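Hemolysin-related protein (Vibrio cholerae serotype O1, PDB 6MLT) is a secreted, calcium-binding matrix protein that probably helps Vibrio cholerae biofilms adhere, with a beta-prism domain related to lectins that is likely to bind carbohydrate. Local coordinates at residues P35-L40 and A55-V60; L15-S20 and R74-V79; V357-N362 and T393-R398; V370-F375 and G386-A391; V226-G231 and S596-N601. All blocks are in the same frame, centred on the assembly; numbering follows the deposited sequence.

Contact 2 opens first, at L15-S20, and closes at R74-V79; contact 1 closes a shorter loop inside it, from P35-L40 to A55-V60, and the two touch through neighbouring strands of one propeller blade. Contact 2 packs that blade against the sheet of strand 13-19, whose other strands come from residues 525-559. Much further on, V226-G231 opens contact 5, which closes only at S596-N601 and joins the sodium loop after strand 224-227 to the C-terminal segment. Nested in it lies the beta-prism domain, where contact 3 joins V357-N362 to T393-R398 and encloses contact 4. Contacts 3 and 4 share a sheet, centres about 7 Å apart; the centres of contacts 1 and 3 lie about 68 Å apart.

Contact 1. Residues P35-L40 and A55-V60; sequences PIVVQL and ADIIVV. With CA (calcium ion), chain C.
I36-V38 and D56-V60 run antiparallel, 145° between their directions and axes 4.7 Å apart at closest approach, with I36-I58 and V38-D56 as hydrogen-bonded pairs and V37-I57 as the non-hydrogen-bonded pair between them. Four backbone bonds hold the ladder; I58 N to I36 O, at 2.8 Å, is one of the shortest. V37 and I57 point to one face, where V37 CG1 rests 3.7 Å from A55 CB and I538, from strand 536-541 of another sheet, packs against both. On the other face I58 is the main apolar surface: V38 CG2 reaches its CD1 at 3.6 Å, and L40 crosses it at about a right angle, bringing CD1 to within 3.8 Å of I58 CG1. At the last pair the D56 side chain turns to the metal and to L40. Its CG stands beside its own backbone N (chi1 -55°), and OD2 accepts L40 N at 2.9 Å, met nearly along the C-O axis. The same carboxylate grips the calcium ion with both oxygens, OD1 at 2.4 Å, while G78 N also donates to OD1. N41, D43 and V54 complete the protein ligands, so this strand pair of a propeller blade leads directly into a calcium-binding loop.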
# COMPACT_ATOMS: atom_id res chain seq x y z
N PRO A 35 -8.39 -8.76 14.03
CA PRO A 35 -9.54 -9.38 13.36
C PRO A 35 -9.36 -9.38 11.85
O PRO A 35 -8.65 -8.55 11.28
CB PRO A 35 -10.70 -8.48 13.78
CG PRO A 35 -10.07 -7.13 13.95
CD PRO A 35 -8.66 -7.37 14.43
N ILE A 36 -10.05 -10.32 11.21
CA ILE A 36 -10.08 -10.50 9.77
C ILE A 36 -11.51 -10.29 9.30
O ILE A 36 -12.45 -10.67 10.01
CB ILE A 36 -9.58 -11.91 9.38
CG1 ILE A 36 -8.11 -12.09 9.76
CG2 ILE A 36 -9.83 -12.21 7.92
CD1 ILE A 36 -7.19 -11.08 9.20
N VAL A 37 -11.68 -9.70 8.12
CA VAL A 37 -13.00 -9.31 7.62
C VAL A 37 -13.19 -9.86 6.21
O VAL A 37 -12.47 -9.47 5.28
CB VAL A 37 -13.18 -7.78 7.61
CG1 VAL A 37 -14.55 -7.40 7.03
CG2 VAL A 37 -13.04 -7.23 9.02
N VAL A 38 -14.16 -10.76 6.05
CA VAL A 38 -14.49 -11.39 4.78
C VAL A 38 -15.96 -11.81 4.81
O VAL A 38 -16.56 -11.95 5.87
CB VAL A 38 -13.60 -12.62 4.49
CG1 VAL A 38 -12.17 -12.20 4.14
CG2 VAL A 38 -13.61 -13.57 5.69
N GLN A 39 -16.52 -12.04 3.62
CA GLN A 39 -17.91 -12.50 3.49
C GLN A 39 -18.01 -14.01 3.75
O GLN A 39 -17.30 -14.80 3.12
CB GLN A 39 -18.44 -12.20 2.09
CG GLN A 39 -18.39 -10.75 1.66
CD GLN A 39 -19.56 -9.93 2.17
OE1 GLN A 39 -20.49 -10.45 2.79
NE2 GLN A 39 -19.52 -8.63 1.90
N LEU A 40 -18.92 -14.42 4.64
CA LEU A 40 -19.05 -15.83 4.99
C LEU A 40 -20.45 -16.40 4.90
O LEU A 40 -20.59 -17.63 5.01
CB LEU A 40 -18.52 -16.07 6.41
CG LEU A 40 -17.03 -15.80 6.62
CD1 LEU A 40 -16.68 -15.92 8.10
CD2 LEU A 40 -16.17 -16.73 5.79
N ALA A 55 -20.13 -8.19 5.21
CA ALA A 55 -18.87 -8.84 5.57
C ALA A 55 -18.84 -9.18 7.05
O ALA A 55 -19.42 -8.49 7.89
CB ALA A 55 -17.69 -7.94 5.21
N ASP A 56 -18.12 -10.25 7.37
CA ASP A 56 -18.11 -10.85 8.69
C ASP A 56 -16.71 -10.79 9.29
O ASP A 56 -15.74 -10.42 8.62
CB ASP A 56 -18.61 -12.28 8.59
CG ASP A 56 -19.96 -12.34 7.93
OD1 ASP A 56 -20.89 -11.70 8.48
OD2 ASP A 56 -20.09 -12.96 6.85
N ILE A 57 -16.62 -11.15 10.57
CA ILE A 57 -15.39 -11.04 11.33
C ILE A 57 -14.93 -12.44 11.74
O ILE A 57 -15.74 -13.25 12.21
CB ILE A 57 -15.57 -10.13 12.56
CG1 ILE A 57 -15.66 -8.65 12.14
CG2 ILE A 57 -14.41 -10.29 13.54
CD1 ILE A 57 -16.96 -8.22 11.55
N ILE A 58 -13.64 -12.71 11.57
CA ILE A 58 -13.02 -13.95 12.04
C ILE A 58 -12.01 -13.60 13.12
O ILE A 58 -11.14 -12.74 12.91
CB ILE A 58 -12.34 -14.71 10.89
CG1 ILE A 58 -13.37 -15.19 9.88
CG2 ILE A 58 -11.55 -15.91 11.45
CD1 ILE A 58 -12.76 -15.63 8.56
N VAL A 59 -12.11 -14.28 14.26
CA VAL A 59 -11.19 -14.12 15.38
C VAL A 59 -10.86 -15.50 15.93
O VAL A 59 -11.51 -16.50 15.62
CB VAL A 59 -11.78 -13.22 16.49
CG1 VAL A 59 -11.98 -11.81 15.97
CG2 VAL A 59 -13.09 -13.78 17.01
N VAL A 60 -9.83 -15.54 16.77
CA VAL A 60 -9.43 -16.74 17.50
C VAL A 60 -9.56 -16.42 18.99
O VAL A 60 -8.96 -15.46 19.47
CB VAL A 60 -8.00 -17.18 17.15
CG1 VAL A 60 -7.68 -18.50 17.83
CG2 VAL A 60 -7.83 -17.29 15.62
CA CA C . -22.31 -11.89 6.50
O HOH W 1 -21.61 -12.58 4.17
O HOH W 2 -23.79 -11.28 8.22

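Contact 2. Residues L15-S20 and R74-V79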
# COMPACT_ATOMS: atom_id res chain seq x y z
N LEU A 15 -21.49 2.10 20.07
CA LEU A 15 -21.33 0.67 19.87
C LEU A 15 -22.34 0.18 18.84
O LEU A 15 -23.54 0.47 18.94
CB LEU A 15 -21.52 -0.08 21.19
CG LEU A 15 -21.17 -1.57 21.14
CD1 LEU A 15 -19.66 -1.76 21.12
CD2 LEU A 15 -21.79 -2.32 22.33
N LYS A 16 -21.85 -0.57 17.86
CA LYS A 16 -22.71 -1.24 16.89
C LYS A 16 -23.14 -2.61 17.40
O LYS A 16 -24.34 -2.92 17.44
CB LYS A 16 -21.99 -1.37 15.55
CG LYS A 16 -22.80 -2.03 14.45
CD LYS A 16 -22.03 -2.00 13.14
CE LYS A 16 -22.80 -2.61 11.99
NZ LYS A 16 -22.16 -2.29 10.69
N TRP A 17 -22.18 -3.46 17.76
CA TRP A 17 -22.46 -4.68 18.50
C TRP A 17 -21.19 -5.14 19.19
O TRP A 17 -20.09 -4.63 18.92
CB TRP A 17 -23.01 -5.80 17.59
CG TRP A 17 -22.18 -6.21 16.37
CD1 TRP A 17 -22.44 -5.90 15.07
CD2 TRP A 17 -21.00 -7.04 16.35
NE1 TRP A 17 -21.51 -6.47 14.24
CE2 TRP A 17 -20.61 -7.17 15.00
CE3 TRP A 17 -20.24 -7.68 17.33
CZ2 TRP A 17 -19.49 -7.92 14.61
CZ3 TRP A 17 -19.12 -8.41 16.94
CH2 TRP A 17 -18.76 -8.52 15.59
N SER A 18 -21.34 -6.10 20.11
CA SER A 18 -20.21 -6.72 20.77
C SER A 18 -20.48 -8.20 20.92
O SER A 18 -21.63 -8.64 20.95
CB SER A 18 -19.93 -6.08 22.14
OG SER A 18 -20.96 -6.36 23.06
N TRP A 19 -19.39 -8.97 20.98
CA TRP A 19 -19.43 -10.39 21.26
C TRP A 19 -18.52 -10.65 22.45
O TRP A 19 -17.37 -10.20 22.47
CB TRP A 19 -18.97 -11.21 20.05
CG TRP A 19 -18.94 -12.69 20.28
CD1 TRP A 19 -19.90 -13.60 19.95
CD2 TRP A 19 -17.89 -13.43 20.92
NE1 TRP A 19 -19.52 -14.86 20.34
CE2 TRP A 19 -18.29 -14.78 20.94
CE3 TRP A 19 -16.66 -13.08 21.48
CZ2 TRP A 19 -17.50 -15.78 21.49
CZ3 TRP A 19 -15.88 -14.08 22.04
CH2 TRP A 19 -16.30 -15.41 22.04
N SER A 20 -19.03 -11.37 23.45
CA SER A 20 -18.23 -11.66 24.64
C SER A 20 -18.45 -13.05 25.20
O SER A 20 -17.75 -13.43 26.14
CB SER A 20 -18.54 -10.63 25.74
OG SER A 20 -18.15 -9.33 25.33
N ARG A 74 -13.56 -18.49 15.38
CA ARG A 74 -14.97 -18.16 15.42
C ARG A 74 -15.29 -17.14 14.34
O ARG A 74 -14.52 -16.20 14.12
CB ARG A 74 -15.38 -17.58 16.78
CG ARG A 74 -15.12 -18.48 17.98
CD ARG A 74 -15.79 -17.89 19.22
NE ARG A 74 -15.42 -18.55 20.47
CZ ARG A 74 -16.17 -19.42 21.13
NH1 ARG A 74 -17.36 -19.80 20.67
NH2 ARG A 74 -15.73 -19.94 22.28
N ALA A 75 -16.43 -17.32 13.68
CA ALA A 75 -16.93 -16.39 12.68
C ALA A 75 -18.13 -15.64 13.25
O ALA A 75 -19.10 -16.26 13.69
CB ALA A 75 -17.32 -17.12 11.40
N LEU A 76 -18.06 -14.31 13.21
CA LEU A 76 -19.08 -13.44 13.78
C LEU A 76 -19.77 -12.64 12.68
O LEU A 76 -19.10 -12.02 11.84
CB LEU A 76 -18.47 -12.48 14.80
CG LEU A 76 -17.60 -13.13 15.87
CD1 LEU A 76 -17.04 -12.08 16.83
CD2 LEU A 76 -18.40 -14.19 16.62
N SER A 77 -21.10 -12.61 12.72
CA SER A 77 -21.86 -11.91 11.70
C SER A 77 -21.59 -10.41 11.74
O SER A 77 -21.64 -9.79 12.81
CB SER A 77 -23.36 -12.16 11.89
OG SER A 77 -24.11 -11.40 10.96
N GLY A 78 -21.31 -9.82 10.58
CA GLY A 78 -21.14 -8.38 10.52
C GLY A 78 -22.38 -7.61 10.93
O GLY A 78 -22.27 -6.45 11.34
N VAL A 79 -23.55 -8.23 10.83
CA VAL A 79 -24.80 -7.55 11.15
C VAL A 79 -24.91 -7.31 12.65
O VAL A 79 -25.16 -6.18 13.10
CB VAL A 79 -26.00 -8.38 10.64
CG1 VAL A 79 -27.33 -7.76 11.08
CG2 VAL A 79 -25.95 -8.50 9.12
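W17 reaches across to G78 with the edge of its indole: NE1 donates to G78 O at 3.0 Å with an N-H...O angle of 156°. The oxygen lies near the ring plane, whereas the nitrogen stands well above the plane of the G78 carbonyl. Two more carbonyls sit obliquely to the same ring, S77 O 3.4 Å from W17 CZ2 and V79 O 3.4 Å from W17 CD1. L76 is wedged between the two tryptophans. Its CB meets W17 CH2, and its CD2 lies over the face of the W19 five-membered ring, 3.9 Å from the centroid, a CH-pi contact. Beyond it R74 crosses W19 at about a right angle, CD coming to 3.5 Å from W19 CZ2, with ring and guanidinium planes 42° apart. Strands 15-19 and 74-76 belong to different sheets, their axes 10.2 Å apart and nearly antiparallel, so this is face-to-face packing of two adjacent propeller blades, filled by indoles. In the second shell, an ST turn shapes the 77-79 loop: S77 OG accepts V79 N at 3.2 Å. Through its link to the calcium ligand D56, G78 also connects the W17 contact to the metal site. K16 and W17 form a classic beta bulge against V556, and K16 NZ makes a salt bridge to E530. Further out, E83 bridges the other end, pairing with R74 NH1 and accepting W19 NE1, while T61 receives R74 NE.

Contact 3. Residues V357-N362 and T393-R398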
# COMPACT_ATOMS: atom_id res chain seq x y z
N VAL A 357 14.63 27.82 -29.04
CA VAL A 357 13.71 27.51 -30.14
C VAL A 357 14.08 28.38 -31.33
O VAL A 357 14.14 29.61 -31.20
CB VAL A 357 12.25 27.73 -29.74
CG1 VAL A 357 11.31 27.38 -30.90
CG2 VAL A 357 11.91 26.93 -28.51
N THR A 358 14.31 27.74 -32.47
CA THR A 358 14.55 28.43 -33.73
C THR A 358 13.33 28.20 -34.62
O THR A 358 12.98 27.05 -34.91
CB THR A 358 15.82 27.91 -34.41
OG1 THR A 358 16.94 28.14 -33.55
CG2 THR A 358 16.05 28.63 -35.74
N TYR A 359 12.68 29.29 -35.02
CA TYR A 359 11.50 29.21 -35.87
C TYR A 359 11.64 30.21 -37.01
O TYR A 359 12.28 31.26 -36.88
CB TYR A 359 10.21 29.48 -35.07
CG TYR A 359 10.16 30.82 -34.37
CD1 TYR A 359 10.67 30.97 -33.09
CD2 TYR A 359 9.58 31.92 -34.99
CE1 TYR A 359 10.62 32.20 -32.44
CE2 TYR A 359 9.53 33.15 -34.35
CZ TYR A 359 10.05 33.28 -33.08
OH TYR A 359 9.99 34.50 -32.45
N GLY A 360 11.05 29.85 -38.15
CA GLY A 360 11.13 30.71 -39.31
C GLY A 360 10.72 29.96 -40.56
O GLY A 360 9.98 28.97 -40.51
N LYS A 361 11.21 30.45 -41.70
CA LYS A 361 10.84 29.92 -43.00
C LYS A 361 11.74 28.74 -43.34
O LYS A 361 12.97 28.88 -43.42
CB LYS A 361 10.93 30.99 -44.07
CG LYS A 361 10.36 30.57 -45.41
CD LYS A 361 10.42 31.72 -46.40
CE LYS A 361 9.24 31.70 -47.36
NZ LYS A 361 9.09 33.01 -48.06
N ASN A 362 11.11 27.58 -43.55
CA ASN A 362 11.78 26.35 -43.97
C ASN A 362 12.32 26.52 -45.39
O ASN A 362 11.55 26.81 -46.32
CB ASN A 362 10.77 25.21 -43.88
CG ASN A 362 11.30 23.89 -44.38
OD1 ASN A 362 11.97 23.82 -45.40
ND2 ASN A 362 10.97 22.82 -43.66
N THR A 393 15.02 32.04 -43.41
CA THR A 393 15.14 33.06 -42.38
C THR A 393 14.66 32.43 -41.07
O THR A 393 13.78 31.56 -41.07
CB THR A 393 14.29 34.30 -42.66
OG1 THR A 393 12.91 33.93 -42.73
CG2 THR A 393 14.69 34.95 -43.98
N SER A 394 15.24 32.87 -39.96
CA SER A 394 14.82 32.33 -38.68
C SER A 394 15.06 33.33 -37.57
O SER A 394 15.81 34.30 -37.71
CB SER A 394 15.55 31.02 -38.36
OG SER A 394 16.91 31.25 -38.06
N THR A 395 14.37 33.08 -36.47
CA THR A 395 14.54 33.74 -35.19
C THR A 395 14.86 32.67 -34.16
O THR A 395 14.27 31.59 -34.19
CB THR A 395 13.25 34.48 -34.78
OG1 THR A 395 12.88 35.41 -35.80
CG2 THR A 395 13.43 35.21 -33.46
N THR A 396 15.78 32.97 -33.25
CA THR A 396 16.08 32.07 -32.14
C THR A 396 15.78 32.78 -30.83
O THR A 396 16.15 33.94 -30.65
CB THR A 396 17.54 31.61 -32.18
OG1 THR A 396 17.78 30.88 -33.39
CG2 THR A 396 17.86 30.70 -30.99
N VAL A 397 15.10 32.07 -29.92
CA VAL A 397 14.71 32.61 -28.62
C VAL A 397 14.98 31.54 -27.57
O VAL A 397 14.87 30.34 -27.84
CB VAL A 397 13.23 33.04 -28.59
CG1 VAL A 397 12.82 33.50 -27.19
CG2 VAL A 397 12.98 34.15 -29.59
N ARG A 398 15.31 31.98 -26.36
CA ARG A 398 15.51 31.07 -25.24
C ARG A 398 14.41 31.24 -24.21
O ARG A 398 14.02 32.36 -23.87
CB ARG A 398 16.86 31.30 -24.56
CG ARG A 398 16.96 30.48 -23.26
CD ARG A 398 18.35 30.42 -22.70
NE ARG A 398 19.23 29.57 -23.49
CZ ARG A 398 20.35 29.03 -23.03
NH1 ARG A 398 20.72 29.23 -21.77
NH2 ARG A 398 21.09 28.28 -23.82
O HOH W 3 11.44 33.94 -37.84
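V357-Y359 and T395-V397 form an antiparallel strand pair at the edge of a four-stranded sheet of the beta-prism lectin domain, the outermost strand being 394-400. The strand axes come within 4.6 Å. V357-V397 and Y359-T395 are hydrogen-bonded pairs with two bonds each, V357 N to V397 O and T395 N to Y359 O both measuring 2.8 Å; T358-T396 sits between them as a non-hydrogen-bonded pair. On the face carrying T358 and T396, the two hydroxyls meet: OG1 of T358 lies 2.9 Å from OG1 of T396, a hydrogen bond in which either could be the donor. Beside them T358 CG2 packs on S394 CB at 3.6 Å. Y359 and T395 lie side by side on the other face, pointing the same way. The tyrosine CG takes the position between backbone N and carbonyl carbon (chi1 58°). T395 CB lies over one face of the ring, 4.1 Å from the centroid and offset toward the rim, in a CH-pi contact. A water donates to Y359 O and also bonds T395 OG1 at 2.9 Å, joining the strands on the exposed margin. The chain turns a corner at G360, whose CA lies 4.1 Å from S394 CA in a non-hydrogen-bonded pair, too close to T393 O and S394 to leave room for a side chain. Past it K361 N donates to T393 O in a more bent bond. On the inner side strand 370-377 pairs with 352-359, while Y300 of strand 295-301, from a second sheet of the prism, touches V357, Y359 and V397.

Contact 4. Residues V370-F375 and G386-A391; sequences VLEMSF and GSKDSA
E372 meets S387 and K388, its side chain running out over the G386-K388 backbone. CB sits 3.6 Å from S387 N. CG, anti to the backbone N (chi1 -173°), continues outward to pass 3.8 Å from G386 C. The carboxylate carbon CD then comes alongside K388, 3.7 Å from its CG, the two side chains crossing at a slant. At the tip OE1 accepts K388 N at 2.8 Å, a bent bond of 135° in which the donor stands 40° out of the carboxylate plane. OE1 also lies 3.3 Å from K388 CG, with OE2 a little farther from that carbon. One residue back, L371 O takes S387 N at 3.0 Å, and L371 CD1 presses on A391 CB at 3.5 Å. L371 and E372 together form a classic beta bulge opposite T358 in the neighbouring strand. S387 OG accepts D389 N in an ST turn at the start of the 3-10 segment 388-390. K388 NZ lies 6.1 Å from E372 OE2 and bonds T396 OG1. The polar part of this beta-prism contact is thus made to backbone N-H groups, with L371 and A391 adding apolar packing; the K388 N-H bond probably favours a negative carboxylate, and the lysine charge may add a longer-range contribution.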
# COMPACT_ATOMS: atom_id res chain seq x y z
N VAL A 370 8.53 25.57 -36.69
CA VAL A 370 9.64 25.33 -35.77
C VAL A 370 10.69 24.48 -36.47
O VAL A 370 10.42 23.35 -36.89
CB VAL A 370 9.15 24.66 -34.48
CG1 VAL A 370 10.32 24.32 -33.56
CG2 VAL A 370 8.17 25.57 -33.76
N LEU A 371 11.90 25.03 -36.60
CA LEU A 371 13.00 24.39 -37.31
C LEU A 371 13.89 23.59 -36.38
O LEU A 371 14.38 22.52 -36.76
CB LEU A 371 13.83 25.45 -38.04
CG LEU A 371 13.03 26.44 -38.88
CD1 LEU A 371 13.93 27.52 -39.45
CD2 LEU A 371 12.28 25.73 -40.01
N GLU A 372 14.10 24.08 -35.16
CA GLU A 372 14.99 23.40 -34.23
C GLU A 372 14.61 23.77 -32.81
O GLU A 372 14.16 24.88 -32.53
CB GLU A 372 16.46 23.76 -34.49
CG GLU A 372 17.45 22.94 -33.65
CD GLU A 372 18.81 23.57 -33.56
OE1 GLU A 372 19.59 23.47 -34.54
OE2 GLU A 372 19.12 24.16 -32.50
N MET A 373 14.81 22.80 -31.91
CA MET A 373 14.78 23.05 -30.48
C MET A 373 16.03 22.44 -29.88
O MET A 373 16.41 21.32 -30.23
CB MET A 373 13.52 22.47 -29.82
CG MET A 373 12.23 23.10 -30.32
SD MET A 373 10.81 22.58 -29.34
CE MET A 373 10.79 20.82 -29.67
N SER A 374 16.69 23.19 -29.00
CA SER A 374 17.89 22.72 -28.31
C SER A 374 17.63 22.79 -26.81
O SER A 374 17.46 23.88 -26.25
CB SER A 374 19.11 23.56 -28.70
OG SER A 374 20.27 23.05 -28.10
N PHE A 375 17.59 21.62 -26.17
CA PHE A 375 17.35 21.52 -24.73
C PHE A 375 18.69 21.53 -23.99
O PHE A 375 19.56 20.70 -24.27
CB PHE A 375 16.60 20.23 -24.40
CG PHE A 375 15.25 20.12 -25.06
CD1 PHE A 375 15.12 19.54 -26.31
CD2 PHE A 375 14.11 20.55 -24.41
CE1 PHE A 375 13.87 19.42 -26.92
CE2 PHE A 375 12.86 20.43 -25.01
CZ PHE A 375 12.74 19.87 -26.26
N GLY A 386 15.72 18.73 -34.89
CA GLY A 386 15.70 19.62 -36.02
C GLY A 386 17.07 20.23 -36.24
O GLY A 386 18.09 19.78 -35.69
N SER A 387 17.09 21.29 -37.05
CA SER A 387 18.36 21.91 -37.44
C SER A 387 18.16 23.37 -37.78
O SER A 387 17.26 23.72 -38.56
CB SER A 387 18.97 21.18 -38.64
OG SER A 387 20.17 21.83 -39.04
N LYS A 388 19.03 24.22 -37.23
CA LYS A 388 19.05 25.64 -37.60
C LYS A 388 19.41 25.82 -39.07
O LYS A 388 19.06 26.84 -39.67
CB LYS A 388 20.06 26.39 -36.73
CG LYS A 388 19.59 26.68 -35.33
CD LYS A 388 20.71 27.31 -34.49
CE LYS A 388 20.23 28.53 -33.72
NZ LYS A 388 20.31 29.79 -34.52
N ASP A 389 20.14 24.86 -39.65
CA ASP A 389 20.52 24.93 -41.05
C ASP A 389 19.35 24.75 -42.01
O ASP A 389 19.54 24.86 -43.22
CB ASP A 389 21.59 23.88 -41.36
CG ASP A 389 22.98 24.31 -40.92
OD1 ASP A 389 23.22 25.53 -40.76
OD2 ASP A 389 23.85 23.43 -40.75
N SER A 390 18.16 24.46 -41.50
CA SER A 390 16.97 24.37 -42.35
C SER A 390 16.34 25.72 -42.65
O SER A 390 15.33 25.77 -43.35
CB SER A 390 15.93 23.46 -41.68
OG SER A 390 16.48 22.17 -41.49
N ALA A 391 16.90 26.80 -42.14
CA ALA A 391 16.28 28.11 -42.24
C ALA A 391 16.64 28.80 -43.54
O ALA A 391 17.80 28.79 -43.97
CB ALA A 391 16.70 28.99 -41.06

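Contact 5. Residues V226-G231 and S596-N601. With NA (sodium ion), chain G.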
# COMPACT_ATOMS: atom_id res chain seq x y z
N VAL A 226 5.64 -2.50 2.46
CA VAL A 226 6.23 -2.04 1.22
C VAL A 226 5.51 -0.76 0.82
O VAL A 226 4.30 -0.64 0.99
CB VAL A 226 6.17 -3.11 0.11
CG1 VAL A 226 4.74 -3.50 -0.19
CG2 VAL A 226 6.89 -2.64 -1.14
N ALA A 227 6.27 0.20 0.31
CA ALA A 227 5.72 1.49 -0.07
C ALA A 227 6.76 2.23 -0.89
O ALA A 227 7.93 1.86 -0.94
CB ALA A 227 5.33 2.32 1.16
N ASN A 228 6.31 3.30 -1.54
CA ASN A 228 7.20 4.20 -2.25
C ASN A 228 7.48 5.41 -1.36
O ASN A 228 6.56 6.17 -1.03
CB ASN A 228 6.61 4.64 -3.58
CG ASN A 228 7.63 5.33 -4.47
OD1 ASN A 228 8.83 5.32 -4.18
ND2 ASN A 228 7.16 5.92 -5.57
N LEU A 229 8.73 5.56 -0.95
CA LEU A 229 9.12 6.60 0.00
C LEU A 229 10.18 7.53 -0.56
O LEU A 229 10.84 8.23 0.21
CB LEU A 229 9.60 5.96 1.30
CG LEU A 229 8.56 5.11 2.03
CD1 LEU A 229 9.21 4.30 3.13
CD2 LEU A 229 7.46 5.99 2.61
N ASP A 230 10.37 7.57 -1.87
CA ASP A 230 11.34 8.47 -2.49
C ASP A 230 10.83 8.84 -3.88
O ASP A 230 9.63 8.76 -4.15
CB ASP A 230 12.74 7.84 -2.49
CG ASP A 230 12.80 6.55 -3.29
OD1 ASP A 230 11.88 6.30 -4.09
OD2 ASP A 230 13.77 5.79 -3.10
N GLY A 231 11.74 9.24 -4.76
CA GLY A 231 11.37 9.80 -6.05
C GLY A 231 11.43 8.87 -7.24
O GLY A 231 11.26 9.34 -8.37
N SER A 596 1.40 -2.15 -5.35
CA SER A 596 0.74 -1.33 -4.34
C SER A 596 1.39 0.04 -4.22
O SER A 596 0.70 1.05 -4.03
CB SER A 596 0.77 -2.04 -2.99
OG SER A 596 2.10 -2.15 -2.53
N TRP A 597 2.72 0.10 -4.32
CA TRP A 597 3.44 1.34 -4.07
C TRP A 597 3.29 2.34 -5.22
O TRP A 597 3.71 3.49 -5.06
CB TRP A 597 4.93 1.07 -3.81
CG TRP A 597 5.68 0.46 -4.94
CD1 TRP A 597 6.39 1.12 -5.91
CD2 TRP A 597 5.83 -0.94 -5.22
NE1 TRP A 597 6.96 0.22 -6.77
CE2 TRP A 597 6.63 -1.05 -6.37
CE3 TRP A 597 5.36 -2.11 -4.61
CZ2 TRP A 597 6.97 -2.29 -6.93
CZ3 TRP A 597 5.70 -3.33 -5.16
CH2 TRP A 597 6.50 -3.41 -6.31
N LEU A 598 2.71 1.93 -6.35
CA LEU A 598 2.44 2.83 -7.45
C LEU A 598 0.96 3.13 -7.61
O LEU A 598 0.58 3.84 -8.56
CB LEU A 598 3.00 2.25 -8.76
CG LEU A 598 4.50 1.98 -8.77
CD1 LEU A 598 4.91 1.38 -10.10
CD2 LEU A 598 5.32 3.25 -8.48
N THR A 599 0.11 2.62 -6.72
CA THR A 599 -1.33 2.87 -6.79
C THR A 599 -1.72 3.67 -5.56
O THR A 599 -1.54 4.89 -5.52
CB THR A 599 -2.10 1.56 -6.96
OG1 THR A 599 -1.67 0.58 -6.01
CG2 THR A 599 -1.86 1.00 -8.37
N HIS A 600 -2.29 3.03 -4.53
CA HIS A 600 -2.66 3.71 -3.29
C HIS A 600 -1.46 4.01 -2.40
O HIS A 600 -1.54 4.91 -1.56
CB HIS A 600 -3.67 2.87 -2.52
CG HIS A 600 -3.23 1.45 -2.33
ND1 HIS A 600 -2.50 1.05 -1.23
CD2 HIS A 600 -3.36 0.36 -3.12
CE1 HIS A 600 -2.23 -0.24 -1.34
NE2 HIS A 600 -2.73 -0.68 -2.48
N ASN A 601 -0.36 3.26 -2.55
CA ASN A 601 0.87 3.49 -1.80
C ASN A 601 0.60 3.55 -0.30
O ASN A 601 1.02 4.48 0.40
CB ASN A 601 1.58 4.76 -2.28
CG ASN A 601 3.01 4.83 -1.80
OD1 ASN A 601 3.60 3.80 -1.45
ND2 ASN A 601 3.59 6.03 -1.78
NA NA G . 10.95 4.30 -4.59
O HOH W 4 2.07 -0.29 -0.54
O HOH W 5 4.14 6.05 -5.61
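N228 belongs to a sodium site in a propeller loop, and N601, from near the C terminus, pairs with the backbone of that loop at N228. The N601 side-chain amide bonds it in both directions. OD1 accepts N228 N at 2.8 Å in an almost straight bond (177°), and ND2 donates to N228 O at 3.1 Å, in the carbonyl plane and on a lone pair, with the oxygen itself close to the plane of the amide. Two bonds of this kind leave the amide little freedom to rotate. The other end of N228 faces the metal, with OD1 2.4 Å from the sodium ion and D230 OD1 at 2.3 Å; D232, K234 O and E236 complete the protein ligands. These alternating ligands, following the 224-227 strand and ending on a glutamate, recall the metal-binding loops of FG-GAP-like propeller blades, and the other four sodium sites of the chain share the spacing. W597 packs beside this loop. Its CB lies 3.5 Å from N228 N, CE3 meets V226 CG2 at 3.8 Å, and NE1 donates to D233 O in the same metal loop. Two waters fill out the interface: one donates to V226 O and accepts from S596 OG, the other accepts from N228 ND2 and donates to W597 O at 2.7 Å. Within the 596-601 turn, S596 O accepts T599 N and N601 N from opposite faces of its carbonyl plane, and M443 of strand 443-448 touches both N601 and L229.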